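Putative glucoamylase (PDB 4QT9) probably hydrolyses glycosidic bonds as a glucoamylase-like enzyme built on an alpha/alpha toroid, although its substrate is not established. Local coordinates at residues A[99-110]-A[165-174]; A[137-145]-A[265-273]. All coordinates share one frame; numbering follows the deposited sequence. Where two conformers were deposited one is given.

Interaction 1. Residues A[99-110]-A[165-174]; sequences VSFLEKADRFHG and RIDRLWREVD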
# COMPACT_ATOMS: atom_id res chain seq x y z
N VAL A 99 -4.61 13.23 -12.62
CA VAL A 99 -4.06 14.51 -12.15
C VAL A 99 -5.16 15.62 -12.16
O VAL A 99 -5.23 16.38 -11.20
CB VAL A 99 -2.81 14.92 -12.98
CG1 VAL A 99 -2.30 16.30 -12.55
CG2 VAL A 99 -1.69 13.88 -12.84
N SER A 100 -6.01 15.67 -13.20
CA SER A 100 -7.08 16.68 -13.28
C SER A 100 -8.05 16.51 -12.11
O SER A 100 -8.49 17.51 -11.53
CB SER A 100 -7.83 16.59 -14.61
OG SER A 100 -6.95 16.82 -15.69
N PHE A 101 -8.40 15.25 -11.77
CA PHE A 101 -9.27 14.95 -10.61
C PHE A 101 -8.60 15.40 -9.31
O PHE A 101 -9.26 16.05 -8.50
CB PHE A 101 -9.65 13.46 -10.53
CG PHE A 101 -10.42 13.10 -9.27
CD1 PHE A 101 -11.80 13.23 -9.22
CD2 PHE A 101 -9.75 12.64 -8.13
CE1 PHE A 101 -12.51 12.90 -8.06
CE2 PHE A 101 -10.47 12.29 -6.98
CZ PHE A 101 -11.84 12.43 -6.95
N LEU A 102 -7.32 15.06 -9.10
CA LEU A 102 -6.59 15.40 -7.87
C LEU A 102 -6.40 16.92 -7.69
O LEU A 102 -6.31 17.40 -6.54
CB LEU A 102 -5.24 14.70 -7.81
CG LEU A 102 -5.29 13.15 -7.71
CD1 LEU A 102 -3.92 12.56 -7.85
CD2 LEU A 102 -5.89 12.71 -6.38
N GLU A 103 -6.36 17.67 -8.81
CA GLU A 103 -6.20 19.13 -8.77
C GLU A 103 -7.50 19.78 -8.30
O GLU A 103 -7.46 20.88 -7.74
CB GLU A 103 -5.80 19.68 -10.15
CG GLU A 103 -4.41 19.28 -10.63
CD GLU A 103 -4.06 19.69 -12.05
OE1 GLU A 103 -4.97 19.75 -12.90
OE2 GLU A 103 -2.86 19.93 -12.31
N LYS A 104 -8.64 19.09 -8.48
CA LYS A 104 -9.98 19.57 -8.16
C LYS A 104 -10.59 19.00 -6.87
O LYS A 104 -11.36 19.72 -6.22
CB LYS A 104 -10.93 19.27 -9.35
CG LYS A 104 -10.70 20.23 -10.52
CD LYS A 104 -11.09 19.67 -11.90
CE LYS A 104 -12.53 19.93 -12.30
NZ LYS A 104 -12.76 19.68 -13.75
N ALA A 105 -10.28 17.74 -6.51
CA ALA A 105 -10.86 17.03 -5.36
C ALA A 105 -10.52 17.71 -4.05
O ALA A 105 -9.52 18.41 -3.99
CB ALA A 105 -10.38 15.60 -5.34
N ASP A 106 -11.37 17.54 -3.03
CA ASP A 106 -11.19 18.11 -1.68
C ASP A 106 -9.85 17.75 -1.07
O ASP A 106 -9.42 16.61 -1.15
CB ASP A 106 -12.30 17.65 -0.74
CG ASP A 106 -13.65 18.27 -1.01
OD1 ASP A 106 -13.72 19.19 -1.87
OD2 ASP A 106 -14.65 17.83 -0.37
N ARG A 107 -9.20 18.78 -0.48
CA ARG A 107 -7.90 18.73 0.20
C ARG A 107 -8.01 19.46 1.52
O ARG A 107 -8.83 20.36 1.65
CB ARG A 107 -6.76 19.36 -0.64
CG ARG A 107 -6.61 18.82 -2.05
CD ARG A 107 -5.43 19.43 -2.78
NE ARG A 107 -4.16 18.87 -2.32
CZ ARG A 107 -2.99 19.09 -2.91
NH1 ARG A 107 -2.92 19.85 -4.00
NH2 ARG A 107 -1.88 18.54 -2.43
N PHE A 108 -7.20 19.07 2.51
CA PHE A 108 -7.19 19.61 3.87
C PHE A 108 -5.77 19.85 4.25
O PHE A 108 -5.03 18.92 4.54
CB PHE A 108 -7.93 18.61 4.82
CG PHE A 108 -9.28 18.21 4.27
CD1 PHE A 108 -9.41 17.13 3.40
CD2 PHE A 108 -10.41 19.00 4.50
CE1 PHE A 108 -10.64 16.81 2.83
CE2 PHE A 108 -11.65 18.65 3.96
CZ PHE A 108 -11.75 17.55 3.14
N HIS A 109 -5.35 21.12 4.12
CA HIS A 109 -3.97 21.62 4.31
C HIS A 109 -3.06 20.83 3.35
O HIS A 109 -2.03 20.30 3.75
CB HIS A 109 -3.51 21.55 5.78
CG HIS A 109 -4.10 22.63 6.63
ND1 HIS A 109 -3.51 23.88 6.71
CD2 HIS A 109 -5.22 22.63 7.38
CE1 HIS A 109 -4.28 24.58 7.52
NE2 HIS A 109 -5.32 23.88 7.94
N GLY A 110 -3.53 20.68 2.11
CA GLY A 110 -2.81 19.96 1.07
C GLY A 110 -2.91 18.44 1.12
O GLY A 110 -2.56 17.78 0.14
N ARG A 165 2.72 19.19 -13.23
CA ARG A 165 1.44 19.26 -12.53
C ARG A 165 1.48 18.37 -11.27
O ARG A 165 0.95 18.74 -10.22
CB ARG A 165 0.29 18.87 -13.48
CG ARG A 165 -0.04 20.02 -14.43
CD ARG A 165 -0.97 19.57 -15.50
NE ARG A 165 -2.32 19.30 -15.00
CZ ARG A 165 -3.24 18.62 -15.67
NH1 ARG A 165 -2.96 18.12 -16.87
NH2 ARG A 165 -4.45 18.44 -15.16
N ILE A 166 2.16 17.22 -11.36
CA ILE A 166 2.31 16.30 -10.24
C ILE A 166 3.21 16.96 -9.15
O ILE A 166 2.88 16.88 -7.95
CB ILE A 166 2.88 14.94 -10.71
CG1 ILE A 166 1.78 14.12 -11.42
CG2 ILE A 166 3.45 14.14 -9.51
CD1 ILE A 166 2.26 13.05 -12.39
N ASP A 167 4.32 17.58 -9.57
CA ASP A 167 5.23 18.24 -8.62
C ASP A 167 4.51 19.35 -7.86
O ASP A 167 4.76 19.51 -6.69
CB ASP A 167 6.49 18.79 -9.31
CG ASP A 167 7.60 19.19 -8.31
OD1 ASP A 167 8.09 18.30 -7.59
OD2 ASP A 167 7.96 20.36 -8.27
N ARG A 168 3.58 20.07 -8.52
CA ARG A 168 2.78 21.11 -7.85
C ARG A 168 1.90 20.48 -6.73
O ARG A 168 1.84 21.06 -5.65
CB ARG A 168 1.92 21.90 -8.84
CG ARG A 168 1.39 23.20 -8.22
CD ARG A 168 0.20 23.77 -8.97
NE ARG A 168 -0.80 24.35 -8.06
CZ ARG A 168 -1.27 25.59 -8.15
NH1 ARG A 168 -0.86 26.40 -9.11
NH2 ARG A 168 -2.17 26.02 -7.28
N LEU A 169 1.24 19.31 -7.00
CA LEU A 169 0.41 18.64 -6.00
C LEU A 169 1.25 18.19 -4.83
O LEU A 169 0.77 18.29 -3.71
CB LEU A 169 -0.35 17.43 -6.59
CG LEU A 169 -1.40 17.73 -7.70
CD1 LEU A 169 -1.81 16.45 -8.43
CD2 LEU A 169 -2.63 18.44 -7.14
N TRP A 170 2.45 17.61 -5.11
CA TRP A 170 3.43 17.14 -4.13
C TRP A 170 3.88 18.35 -3.27
O TRP A 170 3.85 18.26 -2.04
CB TRP A 170 4.63 16.45 -4.86
CG TRP A 170 5.96 16.37 -4.13
CD1 TRP A 170 7.15 16.91 -4.54
CD2 TRP A 170 6.23 15.70 -2.87
NE1 TRP A 170 8.15 16.60 -3.63
CE2 TRP A 170 7.61 15.85 -2.61
CE3 TRP A 170 5.44 15.01 -1.94
CZ2 TRP A 170 8.23 15.27 -1.48
CZ3 TRP A 170 6.05 14.46 -0.81
CH2 TRP A 170 7.42 14.61 -0.58
N ARG A 171 4.21 19.49 -3.91
CA ARG A 171 4.66 20.70 -3.17
C ARG A 171 3.54 21.33 -2.32
O ARG A 171 3.84 22.06 -1.37
CB ARG A 171 5.24 21.75 -4.12
CG ARG A 171 6.59 21.34 -4.63
CD ARG A 171 7.11 22.30 -5.67
NE ARG A 171 8.48 21.93 -6.00
CZ ARG A 171 9.56 22.41 -5.38
NH1 ARG A 171 9.43 23.34 -4.44
NH2 ARG A 171 10.76 21.97 -5.71
N GLU A 172 2.27 21.02 -2.63
CA GLU A 172 1.13 21.58 -1.92
C GLU A 172 0.79 20.79 -0.64
O GLU A 172 0.10 21.33 0.23
CB GLU A 172 -0.09 21.68 -2.84
CG GLU A 172 -0.03 22.90 -3.74
CD GLU A 172 -1.11 23.04 -4.79
OE1 GLU A 172 -1.69 22.02 -5.22
OE2 GLU A 172 -1.36 24.20 -5.22
N VAL A 173 1.31 19.57 -0.48
CA VAL A 173 1.01 18.81 0.77
C VAL A 173 1.73 19.44 1.96
O VAL A 173 2.97 19.40 2.03
CB VAL A 173 1.28 17.29 0.73
CG1 VAL A 173 0.77 16.62 2.01
CG2 VAL A 173 0.64 16.64 -0.49
N ASP A 174 0.94 19.99 2.92
CA ASP A 174 1.53 20.62 4.11
C ASP A 174 1.71 19.58 5.23
O ASP A 174 0.90 19.52 6.18
CB ASP A 174 0.70 21.82 4.59
CG ASP A 174 1.38 22.71 5.64
OD1 ASP A 174 2.40 22.27 6.23
OD2 ASP A 174 0.90 23.83 5.88
O HOH W 1 -1.19 20.63 -10.02
O HOH W 2 -1.45 24.59 5.42
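Arg165 and Glu103 form the salt bridge that ties helix 157-172 to helix 88-104, and the guanidinium grips the carboxylate side-on. Its NE reaches OE2 of Glu103 at 2.8 Å, on the syn side, while NH2 meets OE1 of Glu103 at 2.7 Å from above the carboxylate plane, the two planes being 41° apart. A bend at chi3 (70°) swings the Arg165 head across the end of the extended glutamate. NH2 of Arg165 also donates to Ser100 OG, 3.0 Å away and in the guanidinium plane; Glu96 adds to both, its backbone O hydrogen-bonded to Ser100 OG and its carboxylate salt-bridged to Arg165 NH1. A water spans Glu103 OE2 and the Arg165 carbonyl.

Beside the salt bridge lies an apolar seam. Val99 sends CG1 over one face of the Arg165 guanidinium and CG2 against Ile166 CG1 (3.8 Å), and Leu169 CD1 rests on Leu102 CB. Helices 99-104 and 165-172, pieces of the alpha/alpha toroid, run 31° from parallel, their axes approaching to 10.6 Å.

Past the first helix, polar bonds close the chain onto the end of the second. In the conformers given for Arg107 and Glu172, Arg107 NH2 donates to a lone pair of Leu169 O at 3.0 Å, in the carbonyl plane, and to Gly110 O, where NE adds a weak bond; this would limit the guanidinium's rotation. Its NH1 forms a salt bridge with Glu172 OE1, weak as a hydrogen bond, in a network that Arg168 joins. Asp174 N donates to His109 O, and Gly110 CA lies 3.3 Å from Glu172 O, where a side chain would clash.

Interaction 2. Residues A[137-145]-A[265-273]; sequences ETAFLMQGL and QYSFLGLDP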
# COMPACT_ATOMS: atom_id res chain seq x y z
N GLU A 137 -2.92 7.96 4.18
CA GLU A 137 -3.48 7.74 2.85
C GLU A 137 -2.85 8.71 1.83
O GLU A 137 -2.56 8.31 0.70
CB GLU A 137 -4.99 7.91 2.92
CG GLU A 137 -5.68 6.70 3.52
CD GLU A 137 -5.95 5.60 2.50
OE1 GLU A 137 -6.89 5.77 1.69
OE2 GLU A 137 -5.20 4.60 2.51
N THR A 138 -2.57 9.95 2.26
CA THR A 138 -1.89 10.96 1.42
C THR A 138 -0.47 10.47 1.04
O THR A 138 -0.05 10.59 -0.11
CB THR A 138 -1.85 12.31 2.14
OG1 THR A 138 -3.18 12.75 2.36
CG2 THR A 138 -1.08 13.37 1.36
N ALA A 139 0.22 9.85 2.00
CA ALA A 139 1.58 9.34 1.81
C ALA A 139 1.60 8.21 0.77
O ALA A 139 2.48 8.21 -0.09
CB ALA A 139 2.13 8.87 3.13
N PHE A 140 0.64 7.27 0.83
CA PHE A 140 0.50 6.17 -0.13
C PHE A 140 0.15 6.71 -1.53
O PHE A 140 0.69 6.23 -2.51
CB PHE A 140 -0.54 5.13 0.33
CG PHE A 140 -0.13 4.41 1.61
CD1 PHE A 140 1.20 4.05 1.82
CD2 PHE A 140 -1.06 4.13 2.60
CE1 PHE A 140 1.59 3.43 3.01
CE2 PHE A 140 -0.67 3.49 3.78
CZ PHE A 140 0.65 3.15 3.99
N LEU A 141 -0.63 7.75 -1.62
CA LEU A 141 -0.91 8.38 -2.92
C LEU A 141 0.34 9.06 -3.47
O LEU A 141 0.65 8.93 -4.67
CB LEU A 141 -2.07 9.39 -2.79
CG LEU A 141 -2.50 10.19 -4.04
CD1 LEU A 141 -3.02 9.28 -5.19
CD2 LEU A 141 -3.62 11.13 -3.69
N MSE A 142 1.07 9.81 -2.60
CA MSE A 142 2.25 10.55 -3.03
C MSE A 142 3.38 9.60 -3.42
O MSE A 142 4.08 9.90 -4.38
CB MSE A 142 2.73 11.54 -1.95
CG MSE A 142 1.83 12.75 -1.82
SE MSE A 142 1.77 13.80 -3.44
CE MSE A 142 3.46 13.36 -4.32
N GLN A 143 3.53 8.45 -2.74
CA GLN A 143 4.54 7.46 -3.11
C GLN A 143 4.33 7.03 -4.61
O GLN A 143 5.29 6.95 -5.39
CB GLN A 143 4.48 6.25 -2.16
CG GLN A 143 5.44 5.11 -2.51
CD GLN A 143 5.45 3.96 -1.52
OE1 GLN A 143 6.52 3.43 -1.18
NE2 GLN A 143 4.28 3.52 -1.07
N GLY A 144 3.07 6.85 -5.00
CA GLY A 144 2.70 6.53 -6.38
C GLY A 144 2.93 7.69 -7.34
O GLY A 144 3.51 7.50 -8.41
N LEU A 145 2.48 8.89 -6.96
CA LEU A 145 2.63 10.07 -7.82
C LEU A 145 4.11 10.44 -8.07
O LEU A 145 4.47 10.77 -9.20
CB LEU A 145 1.86 11.26 -7.24
CG LEU A 145 0.34 11.22 -7.35
CD1 LEU A 145 -0.28 12.35 -6.53
CD2 LEU A 145 -0.15 11.32 -8.81
N GLN A 265 4.73 -4.35 3.39
CA GLN A 265 4.55 -4.10 1.97
C GLN A 265 4.25 -2.68 1.55
O GLN A 265 4.88 -2.24 0.60
CB GLN A 265 3.43 -5.02 1.41
CG GLN A 265 3.77 -6.52 1.66
CD GLN A 265 2.61 -7.48 1.71
OE1 GLN A 265 1.42 -7.10 1.74
NE2 GLN A 265 2.93 -8.77 1.69
N TYR A 266 3.23 -2.00 2.14
CA TYR A 266 2.76 -0.66 1.69
C TYR A 266 3.88 0.41 1.61
O TYR A 266 3.97 1.11 0.60
CB TYR A 266 1.64 -0.13 2.61
CG TYR A 266 0.28 -0.78 2.52
CD1 TYR A 266 0.09 -1.96 1.80
CD2 TYR A 266 -0.83 -0.21 3.15
CE1 TYR A 266 -1.17 -2.56 1.72
CE2 TYR A 266 -2.10 -0.79 3.05
CZ TYR A 266 -2.25 -1.99 2.38
OH TYR A 266 -3.47 -2.59 2.35
N SER A 267 4.73 0.53 2.67
CA SER A 267 5.80 1.53 2.66
C SER A 267 6.99 1.08 1.80
O SER A 267 7.93 1.85 1.65
CB SER A 267 6.30 1.82 4.07
OG SER A 267 5.33 2.59 4.76
N PHE A 268 6.95 -0.14 1.22
CA PHE A 268 8.07 -0.64 0.43
C PHE A 268 7.73 -0.88 -1.04
O PHE A 268 8.48 -1.57 -1.74
CB PHE A 268 8.64 -1.91 1.09
CG PHE A 268 9.20 -1.59 2.45
CD1 PHE A 268 10.34 -0.79 2.59
CD2 PHE A 268 8.55 -2.01 3.60
CE1 PHE A 268 10.84 -0.47 3.85
CE2 PHE A 268 9.06 -1.69 4.87
CZ PHE A 268 10.19 -0.91 4.98
N LEU A 269 6.65 -0.24 -1.54
CA LEU A 269 6.26 -0.33 -2.96
C LEU A 269 7.18 0.54 -3.81
O LEU A 269 7.60 0.12 -4.89
CB LEU A 269 4.80 0.04 -3.17
CG LEU A 269 3.73 -0.76 -2.43
CD1 LEU A 269 2.37 -0.28 -2.87
CD2 LEU A 269 3.80 -2.22 -2.75
N GLY A 270 7.52 1.72 -3.28
CA GLY A 270 8.43 2.66 -3.91
C GLY A 270 9.75 2.68 -3.19
O GLY A 270 10.83 2.65 -3.81
N LEU A 271 9.68 2.74 -1.85
CA LEU A 271 10.86 2.69 -0.99
C LEU A 271 11.52 1.30 -1.12
O LEU A 271 10.92 0.31 -0.73
CB LEU A 271 10.46 3.00 0.46
CG LEU A 271 11.59 3.03 1.50
CD1 LEU A 271 12.51 4.22 1.30
CD2 LEU A 271 11.03 3.06 2.90
N ASP A 272 12.70 1.23 -1.74
CA ASP A 272 13.40 -0.03 -1.99
C ASP A 272 13.96 -0.61 -0.65
O ASP A 272 14.84 -0.00 -0.04
CB ASP A 272 14.53 0.23 -3.01
CG ASP A 272 15.28 -0.97 -3.55
OD1 ASP A 272 15.06 -2.10 -3.04
OD2 ASP A 272 16.13 -0.79 -4.45
N PRO A 273 13.46 -1.79 -0.16
CA PRO A 273 13.99 -2.32 1.12
C PRO A 273 15.36 -2.95 1.00
O PRO A 273 16.05 -3.09 2.02
CB PRO A 273 12.96 -3.37 1.55
CG PRO A 273 12.27 -3.78 0.29
CD PRO A 273 12.39 -2.65 -0.71
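The side-chain oxygen of Gln143 is gripped by two successive backbone amides of the loop 265-273. Gly270 N donates to OE1 of Gln143 at 2.9 Å, coming from well above the amide plane and not along a lone pair, and Leu271 N adds a weak bond to the same atom. The other half of the amide works in the opposite sense: NE2 of Gln143 donates to Tyr266 O at 2.9 Å, nearly straight at 171°, with the acceptor in the amide plane. With CG set opposite the backbone N (chi1 177°) and the rest of the chain extended, the side chain reaches from helix to loop. OE1 and one N-H of NE2 in this buried amide are thus taken up by main-chain groups of an irregular segment.

Within the alpha/alpha toroid, this loop runs close to the centre of the chain, where helix 135-152 meets it and helices 392-406 and 209-217 pack against it. Were Gln143 an alanine, Gly270 N, Leu271 N and Tyr266 O would probably lose their shared partner, and a gap is likely to open between helix and loop.

Next to the amide along the helix, Phe140 forms a T-shaped pair with Tyr266: the tyrosine edge points at the phenylalanine face, centroids 5.3 Å apart and planes at 85°. Phe140 CE1 also touches Tyr266 CB at 3.6 Å, and Ile210 packs on the same phenylalanine.

Overall arrangement
Interactions 1 and 2 lie about 17 Å apart between centres, and the route between them runs through adjacent helices of the toroid. Their segments alternate along the chain: 99-110, then 137-145, 165-174 and finally 265-273. Helices 135-152 and 157-172 are consecutive, and they touch directly where Trp170 packs on selenomethionine Met142 and Ile166 on Leu145; Leu102 also meets Leu141. Interaction 1 is only partly buried, its centre about 19 Å from the centre of the chain, whereas interaction 2 is fully buried, its centre about 6 Å away. Contacts thus pass from the more peripheral pair 88-104 and 157-172 through helix 135-152 to loop 265-273, consistent with a path from outside to inside.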